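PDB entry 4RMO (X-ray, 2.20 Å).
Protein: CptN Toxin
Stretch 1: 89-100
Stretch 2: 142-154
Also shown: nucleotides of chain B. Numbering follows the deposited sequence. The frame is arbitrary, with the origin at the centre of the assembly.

Stretch 1, residues 89-100: IQDMFPISDKYI
Stretch 2, residues 142-154: TQPDIQKIYERLQ

The two stretches meet through a compact apolar contact, with no hydrogen bond between them, in which a short strand lies along a helix running in nearly the same direction, while at one end both stretches reach out to bind RNA.

Stretch 1 opens with a 3-10 segment at Ile89 and Gln90, whose turn is closed by a bond from Met92 N to Ile89 O (3.0 Å). Phe93 to Ile95 are extended, with phi between -163° and -97° and psi near 160°. A second 3-10 segment, residues 97-99, follows, and Tyr99 N bonds to Ser96 O at 3.1 Å. In stretch 2, helix 146-153 begins after Asp145, the N-cap: its chi1 is t, and OD1 accepts from Lys148 N at 3.1 Å, satisfying a first-turn amide that has no helical carbonyl to bond to. Regular helical bonds follow, such as Tyr150 N to Ile146 O at 2.8 Å.

The axes of strand and helix approach to 7.9 Å and cross at 17°. The register pairs the CA atoms of Phe93 with Ile146 (5.7 Å), Pro94 with Tyr150 (6.1 Å) and Ser96 with Leu153 (6.8 Å). Together the stretches bury 499 Å².

Pro94 is the centre of the packing. Its CB points toward the helix, and its compact C-gamma endo ring fits among side chains on successive turns: CD lies 4.0 Å from Ile146 CB, CG 3.9 Å from Ile149 CG2, and CB 3.8 Å from Leu153 CD1. The ring also nears Tyr150, with CG 4.2 Å from Tyr150 CB. Having no amide hydrogen, proline leaves no backbone donor unpaired in this apolar setting. The helix answers with residues spaced three and four apart, so Ile146 (chi1 p), Ile149 (m) and Leu153 (m, chi2 t) all direct CB toward the strand. Ile146 CG2 also reaches Met92 O (3.3 Å) and Phe93 CB (3.9 Å), whereas the selenomethionine side chain of Met92 itself starts away from the helix.

Leu153 closes the far end. Its branched tip spreads over the strand, with CD1 3.5 Å from Ile95 N and CD2 3.8 Å from Ser96 OG and 4.0 Å from Tyr99 CE2. Tyr99 (chi1 m) thus offers ring carbon to the leucine, while its OH is hydrogen-bonded elsewhere in the structure.

At the other end Pro144 packs against a polar partner, its CD 3.7 Å from Asp91 OD1. That carboxylate (chi1 m) is held by Gln90 NE2, which donates to Asp91 OD2 at 3.1 Å, and it reads the guanine: G3 N1 donates to Asp91 OD2 and G3 N2 to Asp91 OD1, both at 2.8 Å. G3 N2 also donates to Thr142 O (2.8 Å), so one base amino group bridges the two stretches. Gln90, chi1 p and chi2 t, matches the uracil edge with its amide, accepting from U4 N3 at OE1 and donating from NE2 to U4 O4, each at 2.7 Å.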

ATOM      1  N   ILE A  89      12.720  20.014   3.964  1.00 27.97           N
ATOM      2  CA  ILE A  89      11.303  20.185   4.168  1.00 27.35           C
ATOM      3  C   ILE A  89      11.097  21.251   5.259  1.00 28.36           C
ATOM      4  O   ILE A  89      10.134  22.018   5.214  1.00 26.82           O
ATOM      5  CB  ILE A  89      10.663  18.836   4.568  1.00 27.11           C
ATOM      6  CG1 ILE A  89      11.016  17.786   3.500  1.00 27.94           C
ATOM      7  CG2 ILE A  89       9.169  18.982   4.713  1.00 24.92           C
ATOM      8  CD1 ILE A  89      10.358  16.426   3.683  1.00 27.30           C
ATOM      9  N   GLN A  90      12.000  21.262   6.241  1.00 24.03           N
ATOM     10  CA  GLN A  90      12.075  22.323   7.245  1.00 26.34           C
ATOM     11  C   GLN A  90      11.886  23.726   6.674  1.00 27.33           C
ATOM     12  O   GLN A  90      11.308  24.584   7.325  1.00 27.22           O
ATOM     13  CB  GLN A  90      13.435  22.258   7.956  1.00 26.62           C
ATOM     14  CG  GLN A  90      14.619  22.330   7.007  1.00 24.25           C
ATOM     15  CD  GLN A  90      15.935  22.210   7.706  1.00 25.42           C
ATOM     16  OE1 GLN A  90      16.059  21.532   8.725  1.00 27.51           O
ATOM     17  NE2 GLN A  90      16.974  22.828   7.121  1.00 26.35           N
ATOM     18  N   ASP A  91      12.360  23.941   5.440  1.00 28.33           N
ATOM     19  CA  ASP A  91      12.443  25.276   4.867  1.00 26.39           C
ATOM     20  C   ASP A  91      11.470  25.452   3.735  1.00 28.00           C
ATOM     21  O   ASP A  91      11.659  26.288   2.841  1.00 29.45           O
ATOM     22  CB  ASP A  91      13.854  25.534   4.378  1.00 25.55           C
ATOM     23  CG  ASP A  91      14.832  25.632   5.507  1.00 24.96           C
ATOM     24  OD1 ASP A  91      14.497  26.227   6.540  1.00 23.66           O
ATOM     25  OD2 ASP A  91      15.985  25.166   5.351  1.00 26.02           O
HETATM   26  N   MSE A  92      10.423  24.664   3.757  1.00 26.18           N
HETATM   27  CA  MSE A  92       9.418  24.763   2.702  1.00 26.59           C
HETATM   28  C   MSE A  92       8.692  26.078   2.777  1.00 24.26           C
HETATM   29  O   MSE A  92       8.609  26.690   3.856  1.00 25.16           O
HETATM   30  CB  MSE A  92       8.414  23.639   2.848  1.00 27.88           C
HETATM   31  CG  MSE A  92       7.605  23.793   4.144  1.00 31.66           C
HETATM   32 SE   MSE A  92       6.505  22.180   4.428  1.00 47.41          SE
HETATM   33  CE  MSE A  92       5.245  22.346   2.946  1.00 37.26           C
ATOM     34  N   PHE A  93       8.096  26.487   1.662  1.00 24.07           N
ATOM     35  CA  PHE A  93       7.494  27.806   1.598  1.00 25.62           C
ATOM     36  C   PHE A  93       6.537  27.921   0.454  1.00 24.91           C
ATOM     37  O   PHE A  93       6.558  27.101  -0.456  1.00 29.92           O
ATOM     38  CB  PHE A  93       8.600  28.868   1.410  1.00 24.37           C
ATOM     39  CG  PHE A  93       9.367  28.699   0.116  1.00 22.51           C
ATOM     40  CD1 PHE A  93       8.926  29.275  -1.055  1.00 22.98           C
ATOM     41  CD2 PHE A  93      10.524  27.973   0.091  1.00 22.36           C
ATOM     42  CE1 PHE A  93       9.634  29.153  -2.218  1.00 22.95           C
ATOM     43  CE2 PHE A  93      11.242  27.809  -1.077  1.00 22.97           C
ATOM     44  CZ  PHE A  93      10.778  28.402  -2.254  1.00 24.73           C
ATOM     45  N   PRO A  94       5.677  28.927   0.487  1.00 28.04           N
ATOM     46  CA  PRO A  94       4.667  29.049  -0.556  1.00 28.53           C
ATOM     47  C   PRO A  94       5.029  29.980  -1.658  1.00 27.78           C
ATOM     48  O   PRO A  94       5.830  30.874  -1.475  1.00 27.74           O
ATOM     49  CB  PRO A  94       3.484  29.623   0.193  1.00 33.96           C
ATOM     50  CG  PRO A  94       4.103  30.467   1.254  1.00 31.48           C
ATOM     51  CD  PRO A  94       5.430  29.852   1.596  1.00 30.24           C
ATOM     52  N   ILE A  95       4.435  29.766  -2.814  1.00 30.99           N
ATOM     53  CA  ILE A  95       4.753  30.552  -3.971  1.00 33.81           C
ATOM     54  C   ILE A  95       3.552  30.595  -4.930  1.00 37.83           C
ATOM     55  O   ILE A  95       2.611  29.822  -4.783  1.00 37.71           O
ATOM     56  CB  ILE A  95       5.961  29.958  -4.689  1.00 32.31           C
ATOM     57  CG1 ILE A  95       6.628  30.993  -5.565  1.00 33.06           C
ATOM     58  CG2 ILE A  95       5.590  28.772  -5.562  1.00 35.40           C
ATOM     59  CD1 ILE A  95       8.093  30.691  -5.793  1.00 33.67           C
ATOM     60  N   SER A  96       3.563  31.532  -5.869  1.00 35.32           N
ATOM     61  CA  SER A  96       2.518  31.605  -6.882  1.00 37.98           C
ATOM     62  C   SER A  96       3.155  31.462  -8.228  1.00 38.15           C
ATOM     63  O   SER A  96       4.368  31.595  -8.377  1.00 36.96           O
ATOM     64  CB  SER A  96       1.744  32.952  -6.810  1.00 39.15           C
ATOM     65  OG  SER A  96       2.575  34.056  -7.091  1.00 38.88           O
ATOM     66  N   ASP A  97       2.313  31.244  -9.203  1.00 39.29           N
ATOM     67  CA  ASP A  97       2.730  30.861 -10.526  1.00 42.02           C
ATOM     68  C   ASP A  97       3.680  31.834 -11.194  1.00 40.46           C
ATOM     69  O   ASP A  97       4.552  31.423 -11.959  1.00 39.87           O
ATOM     70  CB  ASP A  97       1.493  30.671 -11.417  1.00 50.24           C
ATOM     71  CG  ASP A  97       1.551  29.399 -12.183  1.00 61.51           C
ATOM     72  OD1 ASP A  97       1.255  28.352 -11.551  1.00 63.04           O
ATOM     73  OD2 ASP A  97       1.868  29.455 -13.407  1.00 68.53           O
ATOM     74  N   LYS A  98       3.475  33.127 -10.988  1.00 38.80           N
ATOM     75  CA  LYS A  98       4.239  34.121 -11.727  1.00 39.45           C
ATOM     76  C   LYS A  98       5.721  34.136 -11.305  1.00 37.92           C
ATOM     77  O   LYS A  98       6.550  34.724 -11.971  1.00 32.99           O
ATOM     78  CB  LYS A  98       3.626  35.499 -11.541  1.00 40.90           C
ATOM     79  CG  LYS A  98       3.661  35.988 -10.106  1.00 48.80           C
ATOM     80  CD  LYS A  98       3.268  37.456 -10.015  1.00 51.02           C
ATOM     81  CE  LYS A  98       3.446  37.940  -8.591  1.00 54.20           C
ATOM     82  NZ  LYS A  98       3.177  39.390  -8.471  1.00 59.64           N
ATOM     83  N   TYR A  99       6.023  33.531 -10.157  1.00 32.38           N
ATOM     84  CA  TYR A  99       7.374  33.468  -9.684  1.00 31.54           C
ATOM     85  C   TYR A  99       8.154  32.253 -10.186  1.00 28.47           C
ATOM     86  O   TYR A  99       9.320  32.080  -9.845  1.00 31.58           O
ATOM     87  CB  TYR A  99       7.370  33.503  -8.146  1.00 35.70           C
ATOM     88  CG  TYR A  99       7.034  34.835  -7.539  1.00 34.61           C
ATOM     89  CD1 TYR A  99       7.869  35.912  -7.707  1.00 32.35           C
ATOM     90  CD2 TYR A  99       5.884  35.003  -6.766  1.00 38.05           C
ATOM     91  CE1 TYR A  99       7.570  37.135  -7.154  1.00 32.57           C
ATOM     92  CE2 TYR A  99       5.582  36.221  -6.173  1.00 34.45           C
ATOM     93  CZ  TYR A  99       6.440  37.283  -6.373  1.00 36.88           C
ATOM     94  OH  TYR A  99       6.187  38.491  -5.777  1.00 34.82           O
ATOM     95  N   ILE A 100       7.508  31.376 -10.932  1.00 30.96           N
ATOM     96  CA  ILE A 100       8.158  30.166 -11.428  1.00 30.73           C
ATOM     97  C   ILE A 100       8.846  30.492 -12.719  1.00 31.94           C
ATOM     98  O   ILE A 100       8.251  31.068 -13.617  1.00 35.68           O
ATOM     99  CB  ILE A 100       7.129  29.067 -11.689  1.00 31.68           C
ATOM    100  CG1 ILE A 100       6.346  28.708 -10.425  1.00 33.42           C
ATOM    101  CG2 ILE A 100       7.774  27.852 -12.302  1.00 32.81           C
ATOM    102  CD1 ILE A 100       7.185  28.383  -9.209  1.00 37.57           C
ATOM    103  N   THR A 142      16.451  29.964  12.852  1.00 34.90           N
ATOM    104  CA  THR A 142      16.544  30.779  11.656  1.00 32.41           C
ATOM    105  C   THR A 142      15.565  30.216  10.683  1.00 32.69           C
ATOM    106  O   THR A 142      15.891  29.719   9.621  1.00 32.03           O
ATOM    107  CB  THR A 142      17.957  30.715  11.062  1.00 31.61           C
ATOM    108  OG1 THR A 142      18.425  29.359  11.083  1.00 34.39           O
ATOM    109  CG2 THR A 142      18.884  31.583  11.920  1.00 33.15           C
ATOM    110  N   GLN A 143      14.341  30.386  11.028  1.00 33.58           N
ATOM    111  CA  GLN A 143      13.287  29.816  10.274  1.00 35.59           C
ATOM    112  C   GLN A 143      12.581  30.861   9.395  1.00 35.89           C
ATOM    113  O   GLN A 143      12.231  31.924   9.877  1.00 40.19           O
ATOM    114  CB  GLN A 143      12.348  29.259  11.286  1.00 37.29           C
ATOM    115  CG  GLN A 143      11.322  28.405  10.685  1.00 48.10           C
ATOM    116  CD  GLN A 143      11.239  27.129  11.447  1.00 50.96           C
ATOM    117  OE1 GLN A 143      10.342  26.980  12.261  1.00 64.39           O
ATOM    118  NE2 GLN A 143      12.176  26.211  11.206  1.00 50.40           N
ATOM    119  N   PRO A 144      12.358  30.568   8.112  1.00 31.00           N
ATOM    120  CA  PRO A 144      11.665  31.543   7.252  1.00 30.38           C
ATOM    121  C   PRO A 144      10.298  31.874   7.764  1.00 30.33           C
ATOM    122  O   PRO A 144       9.613  30.988   8.285  1.00 29.33           O
ATOM    123  CB  PRO A 144      11.514  30.834   5.917  1.00 28.53           C
ATOM    124  CG  PRO A 144      12.131  29.530   6.046  1.00 30.70           C
ATOM    125  CD  PRO A 144      12.803  29.395   7.382  1.00 32.52           C
ATOM    126  N   ASP A 145       9.864  33.108   7.510  1.00 34.35           N
ATOM    127  CA  ASP A 145       8.534  33.589   7.912  1.00 31.91           C
ATOM    128  C   ASP A 145       7.546  33.323   6.818  1.00 31.97           C
ATOM    129  O   ASP A 145       7.196  34.193   6.009  1.00 28.25           O
ATOM    130  CB  ASP A 145       8.603  35.074   8.258  1.00 36.54           C
ATOM    131  CG  ASP A 145       7.326  35.595   8.908  1.00 39.97           C
ATOM    132  OD1 ASP A 145       6.270  34.921   8.915  1.00 39.11           O
ATOM    133  OD2 ASP A 145       7.388  36.733   9.356  1.00 45.91           O
ATOM    134  N   ILE A 146       7.132  32.072   6.760  1.00 32.66           N
ATOM    135  CA  ILE A 146       6.232  31.642   5.689  1.00 36.27           C
ATOM    136  C   ILE A 146       4.807  32.221   5.823  1.00 34.91           C
ATOM    137  O   ILE A 146       4.126  32.422   4.798  1.00 30.88           O
ATOM    138  CB  ILE A 146       6.168  30.109   5.563  1.00 37.49           C
ATOM    139  CG1 ILE A 146       5.765  29.447   6.885  1.00 39.77           C
ATOM    140  CG2 ILE A 146       7.518  29.583   5.118  1.00 38.80           C
ATOM    141  CD1 ILE A 146       5.395  27.980   6.720  1.00 46.12           C
ATOM    142  N   GLN A 147       4.399  32.550   7.045  1.00 35.02           N
ATOM    143  CA  GLN A 147       3.118  33.255   7.233  1.00 41.88           C
ATOM    144  C   GLN A 147       3.121  34.618   6.480  1.00 36.13           C
ATOM    145  O   GLN A 147       2.202  34.947   5.728  1.00 35.40           O
ATOM    146  CB  GLN A 147       2.820  33.448   8.724  1.00 52.36           C
ATOM    147  CG  GLN A 147       1.419  33.963   9.049  1.00 67.29           C
ATOM    148  CD  GLN A 147       0.290  33.093   8.466  1.00 89.00           C
ATOM    149  OE1 GLN A 147       0.452  31.873   8.245  1.00107.15           O
ATOM    150  NE2 GLN A 147      -0.877  33.714   8.245  1.00 90.38           N
ATOM    151  N   LYS A 148       4.179  35.371   6.647  1.00 32.17           N
ATOM    152  CA  LYS A 148       4.287  36.645   5.972  1.00 39.59           C
ATOM    153  C   LYS A 148       4.236  36.468   4.446  1.00 37.90           C
ATOM    154  O   LYS A 148       3.491  37.170   3.760  1.00 40.60           O
ATOM    155  CB  LYS A 148       5.583  37.345   6.390  1.00 42.99           C
ATOM    156  CG  LYS A 148       5.714  38.767   5.880  1.00 45.21           C
ATOM    157  CD  LYS A 148       6.955  39.419   6.463  1.00 50.43           C
ATOM    158  CE  LYS A 148       7.581  40.321   5.410  1.00 52.51           C
ATOM    159  NZ  LYS A 148       8.491  41.353   5.978  1.00 56.41           N
ATOM    160  N   ILE A 149       4.988  35.487   3.933  1.00 38.72           N
ATOM    161  CA  ILE A 149       4.983  35.203   2.480  1.00 36.21           C
ATOM    162  C   ILE A 149       3.602  34.783   2.006  1.00 32.80           C
ATOM    163  O   ILE A 149       3.101  35.273   0.996  1.00 34.00           O
ATOM    164  CB  ILE A 149       5.998  34.104   2.099  1.00 36.53           C
ATOM    165  CG1 ILE A 149       7.423  34.548   2.438  1.00 39.05           C
ATOM    166  CG2 ILE A 149       5.912  33.841   0.602  1.00 37.28           C
ATOM    167  CD1 ILE A 149       8.428  33.421   2.449  1.00 36.41           C
ATOM    168  N   TYR A 150       2.983  33.891   2.761  1.00 30.12           N
ATOM    169  CA  TYR A 150       1.654  33.404   2.431  1.00 31.81           C
ATOM    170  C   TYR A 150       0.639  34.555   2.316  1.00 36.51           C
ATOM    171  O   TYR A 150      -0.105  34.632   1.348  1.00 33.44           O
ATOM    172  CB  TYR A 150       1.210  32.425   3.510  1.00 34.97           C
ATOM    173  CG  TYR A 150      -0.055  31.648   3.273  1.00 35.99           C
ATOM    174  CD1 TYR A 150      -0.176  30.794   2.196  1.00 39.22           C
ATOM    175  CD2 TYR A 150      -1.096  31.668   4.203  1.00 41.41           C
ATOM    176  CE1 TYR A 150      -1.312  30.030   2.014  1.00 45.55           C
ATOM    177  CE2 TYR A 150      -2.237  30.898   4.042  1.00 39.53           C
ATOM    178  CZ  TYR A 150      -2.340  30.088   2.943  1.00 42.46           C
ATOM    179  OH  TYR A 150      -3.453  29.318   2.754  1.00 44.28           O
ATOM    180  N   GLU A 151       0.658  35.470   3.277  1.00 39.08           N
ATOM    181  CA  GLU A 151      -0.263  36.648   3.234  1.00 44.79           C
ATOM    182  C   GLU A 151       0.053  37.553   2.061  1.00 41.53           C
ATOM    183  O   GLU A 151      -0.846  37.988   1.365  1.00 43.02           O
ATOM    184  CB  GLU A 151      -0.203  37.432   4.559  1.00 47.25           C
ATOM    185  CG  GLU A 151      -0.743  36.570   5.706  1.00 49.52           C
ATOM    186  CD  GLU A 151      -0.626  37.210   7.070  1.00 56.51           C
ATOM    187  OE1 GLU A 151       0.071  38.245   7.197  1.00 68.41           O
ATOM    188  OE2 GLU A 151      -1.225  36.671   8.015  1.00 51.73           O
ATOM    189  N   ARG A 152       1.338  37.792   1.794  1.00 43.51           N
ATOM    190  CA  ARG A 152       1.687  38.612   0.629  1.00 44.45           C
ATOM    191  C   ARG A 152       1.147  38.010  -0.651  1.00 45.46           C
ATOM    192  O   ARG A 152       0.647  38.741  -1.516  1.00 49.27           O
ATOM    193  CB  ARG A 152       3.186  38.809   0.529  1.00 47.06           C
ATOM    194  CG  ARG A 152       3.637  39.907  -0.422  1.00 52.41           C
ATOM    195  CD  ARG A 152       4.782  40.743   0.167  1.00 57.61           C
ATOM    196  NE  ARG A 152       5.752  41.411  -0.724  1.00 55.90           N
ATOM    197  CZ  ARG A 152       5.593  41.721  -2.010  1.00 48.36           C
ATOM    198  NH1 ARG A 152       4.475  41.464  -2.677  1.00 56.32           N
ATOM    199  NH2 ARG A 152       6.588  42.307  -2.628  1.00 46.82           N
ATOM    200  N   LEU A 153       1.196  36.678  -0.759  1.00 43.95           N
ATOM    201  CA  LEU A 153       0.717  36.007  -1.979  1.00 45.93           C
ATOM    202  C   LEU A 153      -0.786  36.169  -2.151  1.00 46.03           C
ATOM    203  O   LEU A 153      -1.253  36.326  -3.261  1.00 44.11           O
ATOM    204  CB  LEU A 153       1.102  34.515  -2.014  1.00 43.12           C
ATOM    205  CG  LEU A 153       2.612  34.223  -2.060  1.00 42.54           C
ATOM    206  CD1 LEU A 153       2.859  32.749  -1.828  1.00 41.54           C
ATOM    207  CD2 LEU A 153       3.221  34.681  -3.387  1.00 38.92           C
ATOM    208  N   GLN A 154      -1.540  36.142  -1.068  1.00 53.65           N
ATOM    209  CA  GLN A 154      -2.991  36.436  -1.146  1.00 61.17           C
ATOM    210  C   GLN A 154      -3.116  37.857  -1.795  1.00 65.55           C
ATOM    211  O   GLN A 154      -2.903  38.833  -1.080  1.00 62.09           O
ATOM    212  CB  GLN A 154      -3.581  36.357   0.277  1.00 63.14           C
ATOM    213  CG  GLN A 154      -3.544  34.925   0.842  1.00 59.49           C
ATOM    214  CD  GLN A 154      -3.672  34.658   2.343  1.00 63.36           C
ATOM    215  OE1 GLN A 154      -2.829  33.929   2.808  1.00 74.81           O
ATOM    216  NE2 GLN A 154      -4.698  35.116   3.074  1.00 67.62           N
TER
ATOM    217  P     G B   3      25.786  25.971   9.970  1.00 32.89           P
ATOM    218  OP1   G B   3      26.863  25.630  10.876  1.00 36.37           O
ATOM    219  OP2   G B   3      25.322  24.951   8.975  1.00 31.52           O
ATOM    220  O5'   G B   3      24.456  26.401  10.711  1.00 30.43           O
ATOM    221  C5'   G B   3      24.438  27.475  11.657  1.00 32.62           C
ATOM    222  C4'   G B   3      23.007  27.907  11.903  1.00 32.07           C
ATOM    223  O4'   G B   3      22.440  28.373  10.646  1.00 29.92           O
ATOM    224  C3'   G B   3      22.054  26.820  12.369  1.00 31.62           C
ATOM    225  O3'   G B   3      22.042  26.687  13.791  1.00 35.57           O
ATOM    226  C2'   G B   3      20.715  27.356  11.896  1.00 29.39           C
ATOM    227  O2'   G B   3      20.145  28.308  12.769  1.00 28.30           O
ATOM    228  C1'   G B   3      21.091  27.977  10.554  1.00 29.40           C
ATOM    229  N9    G B   3      20.958  27.039   9.441  1.00 27.61           N
ATOM    230  C8    G B   3      21.920  26.192   8.958  1.00 27.37           C
ATOM    231  N7    G B   3      21.490  25.422   7.997  1.00 30.42           N
ATOM    232  C5    G B   3      20.169  25.803   7.817  1.00 24.79           C
ATOM    233  C6    G B   3      19.198  25.327   6.913  1.00 23.02           C
ATOM    234  O6    G B   3      19.325  24.481   6.028  1.00 22.62           O
ATOM    235  N1    G B   3      17.981  25.986   7.073  1.00 22.31           N
ATOM    236  C2    G B   3      17.725  26.948   8.014  1.00 23.33           C
ATOM    237  N2    G B   3      16.479  27.439   8.037  1.00 24.72           N
ATOM    238  N3    G B   3      18.625  27.396   8.870  1.00 25.93           N
ATOM    239  C4    G B   3      19.822  26.794   8.706  1.00 25.58           C
ATOM    240  P     U B   4      22.745  25.442  14.525  1.00 35.37           P
ATOM    241  OP1   U B   4      23.282  25.988  15.785  1.00 36.42           O
ATOM    242  OP2   U B   4      23.629  24.737  13.565  1.00 32.85           O
ATOM    243  O5'   U B   4      21.535  24.436  14.778  1.00 34.54           O
ATOM    244  C5'   U B   4      20.401  24.841  15.564  1.00 37.86           C
ATOM    245  C4'   U B   4      19.403  23.709  15.632  1.00 42.08           C
ATOM    246  O4'   U B   4      18.751  23.585  14.329  1.00 38.16           O
ATOM    247  C3'   U B   4      19.976  22.321  15.936  1.00 42.06           C
ATOM    248  O3'   U B   4      18.982  21.470  16.506  1.00 46.63           O
ATOM    249  C2'   U B   4      20.195  21.744  14.542  1.00 37.94           C
ATOM    250  O2'   U B   4      20.257  20.337  14.453  1.00 34.17           O
ATOM    251  C1'   U B   4      18.951  22.272  13.831  1.00 38.29           C
ATOM    252  N1    U B   4      19.072  22.352  12.381  1.00 34.98           N
ATOM    253  C2    U B   4      18.076  21.787  11.615  1.00 31.44           C
ATOM    254  O2    U B   4      17.103  21.245  12.095  1.00 37.55           O
ATOM    255  N3    U B   4      18.260  21.893  10.260  1.00 32.51           N
ATOM    256  C4    U B   4      19.327  22.486   9.612  1.00 32.83           C
ATOM    257  O4    U B   4      19.327  22.556   8.389  1.00 37.34           O
ATOM    258  C5    U B   4      20.313  23.051  10.481  1.00 32.46           C
ATOM    259  C6    U B   4      20.155  22.971  11.800  1.00 33.43           C